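Local coordinates for VirX1 (Cyanophage Syn10, PDB 6QGM), which is a viral flavin-dependent halogenase of the tryptophan halogenase family that iodinates diverse substrates, at residues V2-V7 with P28-A33; E235-A240 with A336-C341. One frame throughout, in Å; residues are numbered along the deposited sequence.

Contact 1: V2-V7 with P28-A33; sequences VKIESV and PQLEIA. Residue 2 of segment 2-7 comes from a tag, linker or insertion.
Three backbone hydrogen bonds join the start of strand 6-10 to the start of strand 31-36 in parallel register, pairing Ser6 with Glu31 and Val7 with Ile32. Glu31 N donates to Glu5 O at 2.9 Å, approaching within the plane of the carbonyl group. Val7 N then donates to Glu31 O at 2.8 Å, almost head-on to the carbonyl, and Ala33 N to Val7 O at 2.9 Å, the straightest of the three (166° at the hydrogen). CA-H groups of Leu30, Ser6 and Ile32 also point at these carbonyls. Both Glu5 N and Ser6 N donate to OD2 of Asp220, next to strand 221-224.

Apolar contact gathers around Leu30, whose CG stands anti to the carbonyl carbon. CD1 meets Val7 CG2 at 4.0 Å, while CD2 lies 4.1 Å from Ile4 CG2, the two side chains running alongside each other. Leu23 of helix 14-26 packs on Val7, Leu30 and Ile32.

On the sheet face of Ser6 and Glu31, OE1 of Glu31 lies beside Ser6 CB; the Ser6 hydroxyl is bonded elsewhere.

Strand 6-10, helix 14-26 and strand 31-36 form the beta-alpha-beta unit that opens a Rossmann-type dinucleotide-binding fold, consistent with the Gly11, Gly13 and Gly16 pattern after the first strand.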
loop_
_atom_site.group_PDB
_atom_site.type_symbol
_atom_site.label_atom_id
_atom_site.label_comp_id
_atom_site.label_asym_id
_atom_site.label_seq_id
_atom_site.Cartn_x
_atom_site.Cartn_y
_atom_site.Cartn_z
ATOM N N VAL B 2 34.992 6.356 15.032
ATOM C CA VAL B 2 33.719 5.948 14.320
ATOM C C VAL B 2 33.381 6.886 13.142
ATOM O O VAL B 2 33.191 6.386 12.057
ATOM C CB VAL B 2 32.533 5.822 15.302
ATOM C CG1 VAL B 2 32.140 7.158 15.947
ATOM C CG2 VAL B 2 31.337 5.180 14.611
ATOM N N LYS B 3 33.286 8.195 13.359
ATOM C CA LYS B 3 32.857 9.280 12.432
ATOM C C LYS B 3 33.687 9.324 11.151
ATOM O O LYS B 3 34.893 9.219 11.287
ATOM C CB LYS B 3 33.195 10.547 13.223
ATOM C CG LYS B 3 32.679 11.897 12.777
ATOM C CD LYS B 3 32.525 12.882 13.952
ATOM C CE LYS B 3 31.179 13.587 13.939
ATOM N NZ LYS B 3 30.619 13.935 15.268
ATOM N N ILE B 4 33.078 9.575 9.991
ATOM C CA ILE B 4 33.793 9.773 8.697
ATOM C C ILE B 4 34.451 11.160 8.717
ATOM O O ILE B 4 33.702 12.164 8.567
ATOM C CB ILE B 4 32.821 9.645 7.507
ATOM C CG1 ILE B 4 32.066 8.318 7.516
ATOM C CG2 ILE B 4 33.561 9.857 6.190
ATOM C CD1 ILE B 4 30.791 8.320 6.711
ATOM N N GLU B 5 35.774 11.228 8.911
ATOM C CA GLU B 5 36.535 12.506 8.887
ATOM C C GLU B 5 37.295 12.616 7.561
ATOM O O GLU B 5 37.420 13.736 7.035
ATOM C CB GLU B 5 37.486 12.613 10.074
ATOM C CG GLU B 5 36.774 12.608 11.417
ATOM C CD GLU B 5 37.677 12.934 12.600
ATOM O OE1 GLU B 5 38.815 12.403 12.625
ATOM O OE2 GLU B 5 37.250 13.707 13.508
ATOM N N SER B 6 37.807 11.500 7.047
ATOM C CA SER B 6 38.595 11.474 5.794
ATOM C C SER B 6 37.965 10.490 4.815
ATOM O O SER B 6 37.400 9.478 5.259
ATOM C CB SER B 6 40.029 11.131 6.051
ATOM O OG SER B 6 40.148 9.784 6.455
ATOM N N VAL B 7 38.094 10.791 3.527
ATOM C CA VAL B 7 37.491 10.003 2.418
ATOM C C VAL B 7 38.567 9.779 1.348
ATOM O O VAL B 7 39.282 10.739 1.015
ATOM C CB VAL B 7 36.235 10.715 1.884
ATOM C CG1 VAL B 7 35.743 10.110 0.580
ATOM C CG2 VAL B 7 35.119 10.724 2.922
ATOM N N PRO B 28 32.633 20.475 3.851
ATOM C CA PRO B 28 33.951 21.089 4.052
ATOM C C PRO B 28 34.743 20.480 5.221
ATOM O O PRO B 28 35.946 20.579 5.205
ATOM C CB PRO B 28 33.640 22.558 4.368
ATOM C CG PRO B 28 32.228 22.767 3.863
ATOM C CD PRO B 28 31.536 21.436 4.040
ATOM N N GLN B 29 34.053 19.884 6.198
ATOM C CA GLN B 29 34.659 19.213 7.387
ATOM C C GLN B 29 35.528 18.022 6.943
ATOM O O GLN B 29 36.440 17.660 7.708
ATOM C CB GLN B 29 33.581 18.802 8.405
ATOM C CG GLN B 29 32.758 17.563 8.056
ATOM C CD GLN B 29 31.511 17.839 7.243
ATOM O OE1 GLN B 29 31.463 18.763 6.423
ATOM N NE2 GLN B 29 30.481 17.019 7.444
ATOM N N LEU B 30 35.269 17.427 5.768
ATOM C CA LEU B 30 35.982 16.210 5.282
ATOM C C LEU B 30 37.376 16.572 4.757
ATOM O O LEU B 30 37.504 17.592 4.055
ATOM C CB LEU B 30 35.188 15.541 4.157
ATOM C CG LEU B 30 33.853 14.912 4.546
ATOM C CD1 LEU B 30 33.241 14.220 3.335
ATOM C CD2 LEU B 30 34.023 13.923 5.705
ATOM N N GLU B 31 38.357 15.733 5.083
ATOM C CA GLU B 31 39.640 15.573 4.352
ATOM C C GLU B 31 39.363 14.601 3.203
ATOM O O GLU B 31 38.841 13.503 3.482
ATOM C CB GLU B 31 40.732 15.005 5.268
ATOM C CG GLU B 31 40.731 15.566 6.681
ATOM C CD GLU B 31 41.562 14.751 7.657
ATOM O OE1 GLU B 31 41.308 13.541 7.789
ATOM O OE2 GLU B 31 42.477 15.327 8.278
ATOM N N ILE B 32 39.667 14.983 1.958
ATOM C CA ILE B 32 39.344 14.169 0.749
ATOM C C ILE B 32 40.612 13.931 -0.070
ATOM O O ILE B 32 41.364 14.906 -0.295
ATOM C CB ILE B 32 38.255 14.855 -0.097
ATOM C CG1 ILE B 32 37.025 15.202 0.746
ATOM C CG2 ILE B 32 37.900 13.997 -1.310
ATOM C CD1 ILE B 32 36.108 16.189 0.077
ATOM N N ALA B 33 40.821 12.687 -0.504
ATOM C CA ALA B 33 41.845 12.313 -1.505
ATOM C C ALA B 33 41.156 11.566 -2.646
ATOM O O ALA B 33 40.158 10.844 -2.372
ATOM C CB ALA B 33 42.921 11.482 -0.865
#

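Contact 2: E235-A240 with A336-C341; sequences EFMGEA and AWVNNC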
loop_
_atom_site.group_PDB
_atom_site.type_symbol
_atom_site.label_atom_id
_atom_site.label_comp_id
_atom_site.label_asym_id
_atom_site.label_seq_id
_atom_site.Cartn_x
_atom_site.Cartn_y
_atom_site.Cartn_z
ATOM N N GLU B 235 35.028 -6.592 -6.111
ATOM C CA GLU B 235 36.200 -7.486 -5.986
ATOM C C GLU B 235 36.619 -7.555 -4.513
ATOM O O GLU B 235 36.437 -8.629 -3.914
ATOM C CB GLU B 235 37.362 -7.092 -6.910
ATOM C CG GLU B 235 38.421 -8.208 -6.960
ATOM C CD GLU B 235 39.628 -8.007 -7.857
ATOM O OE1 GLU B 235 39.412 -7.821 -9.060
ATOM O OE2 GLU B 235 40.784 -8.064 -7.358
ATOM N N PHE B 236 37.148 -6.475 -3.942
ATOM C CA PHE B 236 37.798 -6.478 -2.605
ATOM C C PHE B 236 36.774 -6.808 -1.508
ATOM O O PHE B 236 37.124 -7.651 -0.677
ATOM C CB PHE B 236 38.499 -5.150 -2.308
ATOM C CG PHE B 236 39.697 -4.804 -3.161
ATOM C CD1 PHE B 236 40.271 -5.729 -4.024
ATOM C CD2 PHE B 236 40.286 -3.551 -3.051
ATOM C CE1 PHE B 236 41.394 -5.399 -4.770
ATOM C CE2 PHE B 236 41.410 -3.224 -3.798
ATOM C CZ PHE B 236 41.965 -4.150 -4.657
ATOM N N MET B 237 35.596 -6.166 -1.485
ATOM C CA MET B 237 34.547 -6.381 -0.444
ATOM C C MET B 237 33.648 -7.557 -0.851
ATOM O O MET B 237 32.846 -8.019 -0.012
ATOM C CB MET B 237 33.690 -5.129 -0.224
ATOM C CG MET B 237 34.420 -3.980 0.486
ATOM S SD MET B 237 34.980 -4.321 2.177
ATOM C CE MET B 237 33.467 -5.037 2.799
ATOM N N GLY B 238 33.765 -8.015 -2.097
ATOM C CA GLY B 238 33.115 -9.243 -2.588
ATOM C C GLY B 238 31.608 -9.133 -2.712
ATOM O O GLY B 238 30.960 -10.164 -2.625
ATOM N N GLU B 239 31.050 -7.950 -2.939
ATOM C CA GLU B 239 29.569 -7.795 -3.014
ATOM C C GLU B 239 29.055 -8.389 -4.334
ATOM O O GLU B 239 29.549 -8.011 -5.414
ATOM C CB GLU B 239 29.132 -6.337 -2.846
ATOM C CG GLU B 239 27.670 -6.197 -2.440
ATOM C CD GLU B 239 27.289 -6.873 -1.132
ATOM O OE1 GLU B 239 28.200 -7.178 -0.330
ATOM O OE2 GLU B 239 26.089 -7.101 -0.909
ATOM N N ALA B 240 28.076 -9.284 -4.217
ATOM C CA ALA B 240 27.395 -9.999 -5.320
ATOM C C ALA B 240 26.797 -8.998 -6.308
ATOM O O ALA B 240 26.519 -7.874 -5.904
ATOM C CB ALA B 240 26.316 -10.885 -4.743
ATOM N N ALA B 336 25.124 -1.083 -2.027
ATOM C CA ALA B 336 26.011 0.012 -2.474
ATOM C C ALA B 336 27.038 0.329 -1.379
ATOM O O ALA B 336 28.231 0.541 -1.712
ATOM C CB ALA B 336 25.171 1.212 -2.790
ATOM N N TRP B 337 26.581 0.365 -0.120
ATOM C CA TRP B 337 27.415 0.645 1.073
ATOM C C TRP B 337 27.659 -0.660 1.827
ATOM O O TRP B 337 26.704 -1.183 2.420
ATOM C CB TRP B 337 26.725 1.685 1.950
ATOM C CG TRP B 337 27.651 2.415 2.875
ATOM C CD1 TRP B 337 28.801 1.950 3.448
ATOM C CD2 TRP B 337 27.479 3.760 3.348
ATOM N NE1 TRP B 337 29.357 2.912 4.243
ATOM C CE2 TRP B 337 28.572 4.036 4.198
ATOM C CE3 TRP B 337 26.519 4.750 3.126
ATOM C CZ2 TRP B 337 28.724 5.269 4.833
ATOM C CZ3 TRP B 337 26.677 5.966 3.751
ATOM C CH2 TRP B 337 27.751 6.217 4.607
ATOM N N VAL B 338 28.886 -1.175 1.760
ATOM C CA VAL B 338 29.307 -2.438 2.431
ATOM C C VAL B 338 30.529 -2.113 3.286
ATOM O O VAL B 338 31.512 -1.581 2.724
ATOM C CB VAL B 338 29.631 -3.529 1.394
ATOM C CG1 VAL B 338 30.210 -4.772 2.041
ATOM C CG2 VAL B 338 28.421 -3.870 0.557
ATOM N N ASN B 339 30.481 -2.436 4.577
ATOM C CA ASN B 339 31.503 -2.015 5.564
ATOM C C ASN B 339 31.810 -0.544 5.305
ATOM O O ASN B 339 30.827 0.211 5.139
ATOM C CB ASN B 339 32.704 -2.958 5.504
ATOM C CG ASN B 339 32.293 -4.347 5.907
ATOM O OD1 ASN B 339 32.362 -5.266 5.113
ATOM N ND2 ASN B 339 31.786 -4.479 7.121
ATOM N N ASN B 340 33.092 -0.178 5.201
ATOM C CA ASN B 340 33.556 1.227 5.097
ATOM C C ASN B 340 33.873 1.568 3.634
ATOM O O ASN B 340 34.793 2.371 3.412
ATOM C CB ASN B 340 34.741 1.479 6.033
ATOM C CG ASN B 340 35.987 0.718 5.658
ATOM O OD1 ASN B 340 35.917 -0.363 5.070
ATOM N ND2 ASN B 340 37.137 1.290 5.977
ATOM N N CYS B 341 33.112 1.008 2.690
ATOM C CA CYS B 341 33.273 1.223 1.227
ATOM C C CYS B 341 31.898 1.470 0.589
ATOM O O CYS B 341 30.967 0.697 0.897
ATOM C CB CYS B 341 33.955 0.026 0.584
ATOM S SG CYS B 341 33.759 -0.031 -1.221
#
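A tight type II' beta turn from Val338 to Cys341 links the last two strands at one edge of the Rossmann-type sheet, and the chain leaving helix 231-236 packs against it. Within the turn, Val338 and Cys341 exchange two backbone hydrogen bonds: Val338 N to Cys341 O at 2.9 Å and Cys341 N to Val338 O at 3.0 Å. Asn339 takes the positive phi (44°) of the turn's first corner. On the other side, Gly238 leaves the helix, also with positive phi.

Across the contact the packing is mostly apolar and led by Met237. With CG anti to the carbonyl carbon (chi1 -71°) and the chain bent again at chi2 and chi3, its CG comes 4.0 Å from Cys341 CB, while CE bends over toward Val338 CG1. Phe206 of strand 206-211 touches both Met237 and Cys341, and Leu233 packs on Val338.

The polar element is Glu239, whose carboxylate is held from the chain just before the turn strands: OE1 in a salt bridge with Arg335, OE2 in a hydrogen bond with Thr334 OG1. CG anti to the backbone N and a bend at chi2 lay the carboxylate across Val338, CD of Glu239 standing 3.6 Å from Val338 CG2.

Both contacts belong to one eight-stranded mixed sheet, with their centres about 19 Å apart. Contact 1 supplies the adjacent parallel strands 6-10 and 31-36; contact 2 involves the edge hairpin of 337-338 and 341-343, and strand 221-224 stands between strand 6-10 and this hairpin. The two nevertheless touch directly, Ile4 CD1 packing 4.1 Å from Trp337 CZ2. The first beta-alpha-beta unit is complete by residue 36, some two hundred residues before helix 231-236 ends at the edge of the sheet. The structure is the apo form; a flavin would probably lie near the glycine-rich turn after strand 6-10, as in related halogenases.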